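Local structure of XPF endonuclease (2BGW) at residues Val15-Ser20 with Gly41-Ser46; Ser20-Ile25 with Val51-Ser56. The protein is a structure-specific DNA endonuclease of the XPF family that probably nicks DNA near junctions of single and double strands in nucleotide excision repair. All coordinates share one frame; numbering follows the deposited sequence.

Interaction 1: Val15-Ser20 with Gly41-Ser46. With MG (magnesium ion), chain E; SO4 (sulfate ion), chain H.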
ATOM      1  N   VAL A  15      15.662   0.771   5.279  1.00 40.39           N
ATOM      2  CA  VAL A  15      16.644   0.897   6.351  1.00 42.01           C
ATOM      3  C   VAL A  15      16.063   1.350   7.691  1.00 42.83           C
ATOM      4  O   VAL A  15      16.406   0.789   8.732  1.00 42.65           O
ATOM      5  CB  VAL A  15      17.776   1.822   5.932  1.00 42.04           C
ATOM      6  CG1 VAL A  15      18.671   2.155   7.139  1.00 42.95           C
ATOM      7  CG2 VAL A  15      18.575   1.155   4.799  1.00 42.77           C
ATOM      8  N   ARG A  16      15.198   2.365   7.662  1.00 44.13           N
ATOM      9  CA  ARG A  16      14.544   2.862   8.878  1.00 45.61           C
ATOM     10  C   ARG A  16      13.863   1.708   9.636  1.00 45.14           C
ATOM     11  O   ARG A  16      13.685   1.775  10.851  1.00 45.74           O
ATOM     12  CB  ARG A  16      13.568   4.023   8.568  1.00 46.27           C
ATOM     13  CG  ARG A  16      14.249   5.408   8.228  1.00 47.45           C
ATOM     14  CD  ARG A  16      13.267   6.444   7.539  1.00 49.03           C
ATOM     15  NE  ARG A  16      13.742   7.861   7.612  1.00 54.76           N
ATOM     16  CZ  ARG A  16      13.122   8.946   7.087  1.00 57.69           C
ATOM     17  NH1 ARG A  16      11.956   8.846   6.417  1.00 58.68           N
ATOM     18  NH2 ARG A  16      13.678  10.158   7.225  1.00 57.75           N
ATOM     19  N   GLU A  17      13.541   0.626   8.923  1.00 44.76           N
ATOM     20  CA  GLU A  17      12.881  -0.555   9.506  1.00 43.77           C
ATOM     21  C   GLU A  17      13.832  -1.659   9.904  1.00 43.62           C
ATOM     22  O   GLU A  17      13.550  -2.432  10.799  1.00 43.52           O
ATOM     23  CB  GLU A  17      11.891  -1.129   8.511  1.00 43.66           C
ATOM     24  CG  GLU A  17      11.372  -2.471   8.897  1.00 42.89           C
ATOM     25  CD  GLU A  17      10.378  -2.403  10.021  1.00 42.41           C
ATOM     26  OE1 GLU A  17      10.146  -1.300  10.549  1.00 42.29           O
ATOM     27  OE2 GLU A  17       9.816  -3.457  10.372  1.00 42.40           O
ATOM     28  N   GLU A  18      14.940  -1.753   9.189  1.00 43.73           N
ATOM     29  CA  GLU A  18      16.037  -2.678   9.477  1.00 44.06           C
ATOM     30  C   GLU A  18      16.221  -3.087  10.960  1.00 43.24           C
ATOM     31  O   GLU A  18      16.584  -4.221  11.241  1.00 42.99           O
ATOM     32  CB  GLU A  18      17.308  -2.017   8.955  1.00 43.76           C
ATOM     33  CG  GLU A  18      18.438  -2.927   8.568  1.00 45.61           C
ATOM     34  CD  GLU A  18      19.571  -2.163   7.878  1.00 46.27           C
ATOM     35  OE1 GLU A  18      19.402  -0.945   7.592  1.00 47.58           O
ATOM     36  OE2 GLU A  18      20.625  -2.796   7.610  1.00 50.20           O
ATOM     37  N   ARG A  19      15.976  -2.146  11.875  1.00 42.91           N
ATOM     38  CA  ARG A  19      16.146  -2.284  13.335  1.00 42.40           C
ATOM     39  C   ARG A  19      15.217  -3.315  13.988  1.00 42.05           C
ATOM     40  O   ARG A  19      15.621  -4.009  14.934  1.00 42.29           O
ATOM     41  CB  ARG A  19      15.862  -0.926  14.008  1.00 42.77           C
ATOM     42  N   SER A  20      13.963  -3.349  13.511  1.00 40.68           N
ATOM     43  CA  SER A  20      12.901  -4.272  13.906  1.00 39.08           C
ATOM     44  C   SER A  20      13.352  -5.664  14.267  1.00 38.06           C
ATOM     45  O   SER A  20      14.297  -6.179  13.681  1.00 37.71           O
ATOM     46  CB  SER A  20      11.976  -4.463  12.707  1.00 39.47           C
ATOM     47  OG  SER A  20      10.785  -3.723  12.815  1.00 41.26           O
ATOM     48  N   GLY A  41       7.639   3.337   2.436  1.00 32.71           N
ATOM     49  CA  GLY A  41       7.174   2.123   3.088  1.00 31.64           C
ATOM     50  C   GLY A  41       8.323   1.317   3.638  1.00 31.20           C
ATOM     51  O   GLY A  41       9.475   1.714   3.499  1.00 31.44           O
ATOM     52  N   ASP A  42       8.026   0.159   4.223  1.00 30.80           N
ATOM     53  CA  ASP A  42       9.027  -0.557   5.005  1.00 30.64           C
ATOM     54  C   ASP A  42       9.400  -1.858   4.404  1.00 29.97           C
ATOM     55  O   ASP A  42      10.518  -2.318   4.597  1.00 30.54           O
ATOM     56  CB  ASP A  42       8.563  -0.798   6.443  1.00 31.26           C
ATOM     57  CG  ASP A  42       7.993   0.452   7.093  1.00 33.39           C
ATOM     58  OD1 ASP A  42       8.483   1.581   6.793  1.00 36.23           O
ATOM     59  OD2 ASP A  42       7.031   0.309   7.884  1.00 34.26           O
ATOM     60  N   TYR A  43       8.468  -2.471   3.693  1.00 29.20           N
ATOM     61  CA  TYR A  43       8.768  -3.727   3.047  1.00 28.41           C
ATOM     62  C   TYR A  43       8.264  -3.733   1.628  1.00 28.14           C
ATOM     63  O   TYR A  43       7.088  -3.501   1.399  1.00 27.65           O
ATOM     64  CB  TYR A  43       8.147  -4.887   3.815  1.00 28.20           C
ATOM     65  CG  TYR A  43       8.765  -5.089   5.144  1.00 27.73           C
ATOM     66  CD1 TYR A  43       8.270  -4.423   6.259  1.00 29.17           C
ATOM     67  CD2 TYR A  43       9.850  -5.915   5.304  1.00 26.97           C
ATOM     68  CE1 TYR A  43       8.836  -4.584   7.506  1.00 27.64           C
ATOM     69  CE2 TYR A  43      10.424  -6.095   6.543  1.00 27.72           C
ATOM     70  CZ  TYR A  43       9.907  -5.415   7.637  1.00 28.32           C
ATOM     71  OH  TYR A  43      10.461  -5.562   8.873  1.00 29.60           O
ATOM     72  N   LEU A  44       9.164  -3.995   0.686  1.00 27.99           N
ATOM     73  CA  LEU A  44       8.776  -4.243  -0.686  1.00 28.16           C
ATOM     74  C   LEU A  44       8.522  -5.747  -0.893  1.00 29.12           C
ATOM     75  O   LEU A  44       9.431  -6.577  -0.828  1.00 29.77           O
ATOM     76  CB  LEU A  44       9.831  -3.691  -1.663  1.00 27.45           C
ATOM     77  CG  LEU A  44       9.452  -3.862  -3.143  1.00 26.63           C
ATOM     78  CD1 LEU A  44       8.352  -2.910  -3.590  1.00 25.62           C
ATOM     79  CD2 LEU A  44      10.637  -3.748  -4.030  1.00 24.96           C
ATOM     80  N   VAL A  45       7.286  -6.094  -1.188  1.00 30.14           N
ATOM     81  CA  VAL A  45       6.865  -7.483  -1.202  1.00 31.50           C
ATOM     82  C   VAL A  45       6.830  -8.135  -2.602  1.00 32.57           C
ATOM     83  O   VAL A  45       7.249  -9.259  -2.776  1.00 33.31           O
ATOM     84  CB  VAL A  45       5.517  -7.602  -0.476  1.00 31.28           C
ATOM     85  CG1 VAL A  45       4.880  -8.936  -0.725  1.00 32.03           C
ATOM     86  CG2 VAL A  45       5.745  -7.398   0.974  1.00 30.75           C
ATOM     87  N   SER A  46       6.317  -7.438  -3.592  1.00 33.57           N
ATOM     88  CA  SER A  46       6.294  -7.938  -4.935  1.00 34.84           C
ATOM     89  C   SER A  46       6.365  -6.647  -5.708  1.00 36.33           C
ATOM     90  O   SER A  46       6.450  -5.591  -5.092  1.00 36.56           O
ATOM     91  CB  SER A  46       4.995  -8.700  -5.190  1.00 34.59           C
ATOM     92  OG  SER A  46       3.906  -7.840  -5.493  1.00 34.35           O
TER
HETATM   93 MG    MG E1230       6.809   2.264   9.325  1.00 61.95          MG
HETATM   94  S   SO4 H1233       7.107   7.086   3.825  1.00 63.49           S
HETATM   95  O1  SO4 H1233       8.507   7.328   3.402  1.00 62.51           O
HETATM   96  O2  SO4 H1233       6.547   5.916   3.142  1.00 62.83           O
HETATM   97  O3  SO4 H1233       7.080   6.666   5.226  1.00 62.63           O
HETATM   98  O4  SO4 H1233       6.267   8.301   3.599  1.00 61.88           O
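The backbones approach most closely at E17 and D42, whose CA atoms lie 5.9 Å apart where the turn after strand 10-14 passes the start of strand 43-46. D42 and Y43 both face V51 of the next strand, forming a classic beta bulge. Both E17 and D42 turn their CB atoms toward the opposite segment, and these meet at 3.9 Å. With CG anti to the backbone N (chi1 169°) and a bend at chi2, the E17 side chain curls to the end of the Y43 ring, crossing the tyrosine at about a right angle. The carboxylate and ring planes are thus turned 78° apart. OE2 sits at the ring edge, near its plane, and accepts a hydrogen bond from Y43 OH, 2.7 Å away, through its anti lone pair. A second donor, S20 OG, reaches the same OE2 at 2.6 Å from above the carboxylate plane. Two hydroxyls therefore grip one oxygen and restrict rotation of the buried carboxylate, while the Y43 side chain also packs on helices 22-28 and 123-137. D42 turns its carboxylate elsewhere: OD2 binds magnesium at 2.4 Å and also accepts a hydrogen bond from the backbone N of R53, which fixes its position. E17 OE1 stays 4.4 Å from D42 OD2, a like-charged neighbour whose charge the magnesium is likely to offset. Just before D42, the backbone N of G41 donates to O2 of a sulfate at 2.9 Å; this ion probably came from the crystallisation liquor. G41 and D42 supply the GD of the GDXnERKX3D signature of XPF-family nucleases, and the arrangement is that of the metal-binding active site in a PD-(D/E)XK-type fold.

Interaction 2: Ser20-Ile25 with Val51-Ser56. With MG (magnesium ion), chain E; SO4 (sulfate ion), chain G.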
ATOM      1  N   SER A  20      13.963  -3.349  13.511  1.00 40.68           N
ATOM      2  CA  SER A  20      12.901  -4.272  13.906  1.00 39.08           C
ATOM      3  C   SER A  20      13.352  -5.664  14.267  1.00 38.06           C
ATOM      4  O   SER A  20      14.297  -6.179  13.681  1.00 37.71           O
ATOM      5  CB  SER A  20      11.976  -4.463  12.707  1.00 39.47           C
ATOM      6  OG  SER A  20      10.785  -3.723  12.815  1.00 41.26           O
ATOM      7  N   PRO A  21      12.619  -6.325  15.176  1.00 37.03           N
ATOM      8  CA  PRO A  21      12.778  -7.761  15.302  1.00 36.17           C
ATOM      9  C   PRO A  21      12.341  -8.450  14.017  1.00 35.58           C
ATOM     10  O   PRO A  21      12.783  -9.570  13.757  1.00 36.01           O
ATOM     11  CB  PRO A  21      11.812  -8.124  16.418  1.00 35.96           C
ATOM     12  CG  PRO A  21      11.593  -6.888  17.146  1.00 36.48           C
ATOM     13  CD  PRO A  21      11.627  -5.813  16.126  1.00 37.08           C
ATOM     14  N   VAL A  22      11.516  -7.772  13.216  1.00 34.51           N
ATOM     15  CA  VAL A  22      10.890  -8.368  12.039  1.00 34.02           C
ATOM     16  C   VAL A  22      11.819  -9.038  11.018  1.00 34.30           C
ATOM     17  O   VAL A  22      11.597 -10.208  10.713  1.00 35.03           O
ATOM     18  CB  VAL A  22       9.950  -7.404  11.333  1.00 33.78           C
ATOM     19  CG1 VAL A  22       9.111  -8.138  10.334  1.00 31.71           C
ATOM     20  CG2 VAL A  22       9.063  -6.732  12.342  1.00 34.81           C
ATOM     21  N   PRO A  23      12.828  -8.322  10.470  1.00 34.03           N
ATOM     22  CA  PRO A  23      13.747  -8.965   9.520  1.00 34.27           C
ATOM     23  C   PRO A  23      14.350 -10.308   9.934  1.00 34.92           C
ATOM     24  O   PRO A  23      14.332 -11.240   9.132  1.00 35.37           O
ATOM     25  CB  PRO A  23      14.837  -7.920   9.316  1.00 33.91           C
ATOM     26  CG  PRO A  23      14.106  -6.639   9.482  1.00 34.03           C
ATOM     27  CD  PRO A  23      13.142  -6.894  10.615  1.00 34.00           C
ATOM     28  N   SER A  24      14.862 -10.425  11.160  1.00 35.64           N
ATOM     29  CA  SER A  24      15.433 -11.708  11.648  1.00 35.85           C
ATOM     30  C   SER A  24      14.399 -12.794  11.693  1.00 35.25           C
ATOM     31  O   SER A  24      14.684 -13.940  11.370  1.00 35.32           O
ATOM     32  CB  SER A  24      16.024 -11.558  13.038  1.00 35.91           C
ATOM     33  OG  SER A  24      16.788 -10.368  13.083  1.00 38.70           O
ATOM     34  N   ILE A  25      13.191 -12.434  12.099  1.00 34.98           N
ATOM     35  CA  ILE A  25      12.097 -13.391  12.054  1.00 34.52           C
ATOM     36  C   ILE A  25      11.841 -13.820  10.615  1.00 34.33           C
ATOM     37  O   ILE A  25      11.735 -15.017  10.339  1.00 34.36           O
ATOM     38  CB  ILE A  25      10.828 -12.869  12.731  1.00 34.13           C
ATOM     39  CG1 ILE A  25      11.132 -12.462  14.167  1.00 33.75           C
ATOM     40  CG2 ILE A  25       9.780 -13.960  12.759  1.00 33.83           C
ATOM     41  CD1 ILE A  25       9.996 -11.730  14.839  1.00 34.68           C
ATOM     42  N   VAL A  51       4.387  -2.544   1.765  1.00 29.28           N
ATOM     43  CA  VAL A  51       3.951  -2.784   3.133  1.00 29.12           C
ATOM     44  C   VAL A  51       4.547  -1.712   4.030  1.00 29.81           C
ATOM     45  O   VAL A  51       5.756  -1.416   3.962  1.00 29.95           O
ATOM     46  CB  VAL A  51       4.422  -4.183   3.634  1.00 29.03           C
ATOM     47  CG1 VAL A  51       4.306  -4.320   5.156  1.00 27.54           C
ATOM     48  CG2 VAL A  51       3.649  -5.276   2.955  1.00 28.23           C
ATOM     49  N   GLU A  52       3.693  -1.145   4.873  1.00 30.14           N
ATOM     50  CA  GLU A  52       4.071  -0.113   5.822  1.00 31.19           C
ATOM     51  C   GLU A  52       3.757  -0.726   7.158  1.00 31.04           C
ATOM     52  O   GLU A  52       2.638  -1.138   7.391  1.00 31.67           O
ATOM     53  CB  GLU A  52       3.232   1.160   5.543  1.00 31.77           C
ATOM     54  CG  GLU A  52       3.349   2.344   6.500  1.00 34.12           C
ATOM     55  CD  GLU A  52       4.781   2.633   6.960  1.00 38.33           C
ATOM     56  OE1 GLU A  52       5.729   2.608   6.134  1.00 39.17           O
ATOM     57  OE2 GLU A  52       4.954   2.908   8.171  1.00 39.93           O
ATOM     58  N   ARG A  53       4.756  -0.853   8.017  1.00 31.39           N
ATOM     59  CA  ARG A  53       4.580  -1.516   9.316  1.00 31.53           C
ATOM     60  C   ARG A  53       4.454  -0.471  10.387  1.00 32.24           C
ATOM     61  O   ARG A  53       5.263   0.441  10.451  1.00 32.53           O
ATOM     62  CB  ARG A  53       5.765  -2.406   9.661  1.00 30.75           C
ATOM     63  CG  ARG A  53       5.639  -3.071  10.998  1.00 30.29           C
ATOM     64  CD  ARG A  53       6.986  -3.566  11.476  1.00 29.90           C
ATOM     65  NE  ARG A  53       6.971  -4.029  12.863  1.00 29.76           N
ATOM     66  CZ  ARG A  53       7.686  -3.484  13.849  1.00 29.92           C
ATOM     67  NH1 ARG A  53       8.485  -2.457  13.607  1.00 27.67           N
ATOM     68  NH2 ARG A  53       7.620  -3.978  15.079  1.00 28.63           N
ATOM     69  N   LYS A  54       3.447  -0.625  11.239  1.00 32.97           N
ATOM     70  CA  LYS A  54       3.192   0.323  12.317  1.00 33.23           C
ATOM     71  C   LYS A  54       2.691  -0.388  13.561  1.00 32.84           C
ATOM     72  O   LYS A  54       1.776  -1.215  13.480  1.00 32.63           O
ATOM     73  CB  LYS A  54       2.152   1.322  11.841  1.00 33.51           C
ATOM     74  CG  LYS A  54       2.632   2.712  11.910  1.00 35.07           C
ATOM     75  CD  LYS A  54       2.339   3.439  10.652  1.00 37.08           C
ATOM     76  CE  LYS A  54       3.409   4.474  10.462  1.00 39.51           C
ATOM     77  NZ  LYS A  54       2.862   5.497   9.582  1.00 41.43           N
ATOM     78  N   THR A  55       3.309  -0.085  14.700  1.00 32.98           N
ATOM     79  CA  THR A  55       2.808  -0.540  16.011  1.00 33.28           C
ATOM     80  C   THR A  55       1.469   0.147  16.267  1.00 34.16           C
ATOM     81  O   THR A  55       1.251   1.295  15.821  1.00 34.54           O
ATOM     82  CB  THR A  55       3.717  -0.106  17.149  1.00 32.96           C
ATOM     83  OG1 THR A  55       3.975   1.288  17.008  1.00 33.31           O
ATOM     84  CG2 THR A  55       5.037  -0.876  17.174  1.00 31.79           C
ATOM     85  N   SER A  56       0.561  -0.514  16.973  1.00 34.59           N
ATOM     86  CA  SER A  56      -0.757   0.081  17.091  1.00 35.75           C
ATOM     87  C   SER A  56      -0.636   1.524  17.562  1.00 36.44           C
ATOM     88  O   SER A  56      -1.357   2.406  17.062  1.00 36.62           O
ATOM     89  CB  SER A  56      -1.682  -0.716  17.992  1.00 35.80           C
ATOM     90  OG  SER A  56      -0.967  -1.254  19.080  1.00 36.97           O
TER
HETATM   91 MG    MG E1230       6.809   2.264   9.325  1.00 61.95          MG
HETATM   92  S   SO4 G1232      10.318  -1.201  16.377  1.00 60.75           S
HETATM   93  O1  SO4 G1232      10.719  -1.567  15.021  1.00 62.12           O
HETATM   94  O2  SO4 G1232       9.218  -0.232  16.271  1.00 59.15           O
HETATM   95  O3  SO4 G1232       9.849  -2.388  17.114  1.00 60.83           O
HETATM   96  O4  SO4 G1232      11.516  -0.667  17.038  1.00 59.55           O
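R53 alone carries this contact for segment 51-56, reaching S20 and V22 at the start of helix 22-28. Before it, V51 pairs its backbone with D42 and Y43, and its side chain packs against Y43 and F83. E52 turns to the magnesium, which its OE2 binds at 2.3 Å. R53 belongs to the same metal site, its backbone carbonyl on the metal side, but its side chain points the other way, extended from CG to NE with CG anti to the backbone N (chi1 178°). V22 and R53 run past each other in opposite directions, and V22 CG2 lies over one guanidinium face, 3.5 Å from R53 NE. S20 OG, which bonds to E17, lies over the same face, close to NH1 but poorly angled for a hydrogen bond. A second sulfate, probably from the crystallisation liquor, lies at the guanidinium edge, in plane: NH1 donates to O1 at 2.8 Å, and NH2, salt-bridged to E87, makes a weak bond to O3. With an alanine for R53, E87 is likely to be left without its cationic mate and a gap to open beside V22. K54 NZ makes a long salt bridge to E52 OE2 at 3.6 Å and hydrogen-bonds Q71. T55 is the N-cap of helix 56-65, its OG1 accepting from the N of D58. E52, R53 and K54, with D58 in that helix, make up the ERKX3D part of the XPF-family nuclease signature.

From the N terminus, the chain leaves strand 10-14 through 15-20 and enters helix 22-28 by way of S20, the residue both interactions share. Strand 32-36 follows, and the chain then returns at 41-46, where interaction 1 closes its loop. It next turns directly into strand 49-55, and interaction 2 closes a second loop at 51-56. Since the segments alternate, the two loops cross. Interaction 1 ties the turn after the first strand to strand 43-46; interaction 2 ties the helix to the neighbouring strand 49-55. Because these two strands are neighbours in the sheet, the contacts lie side by side and converge on one magnesium.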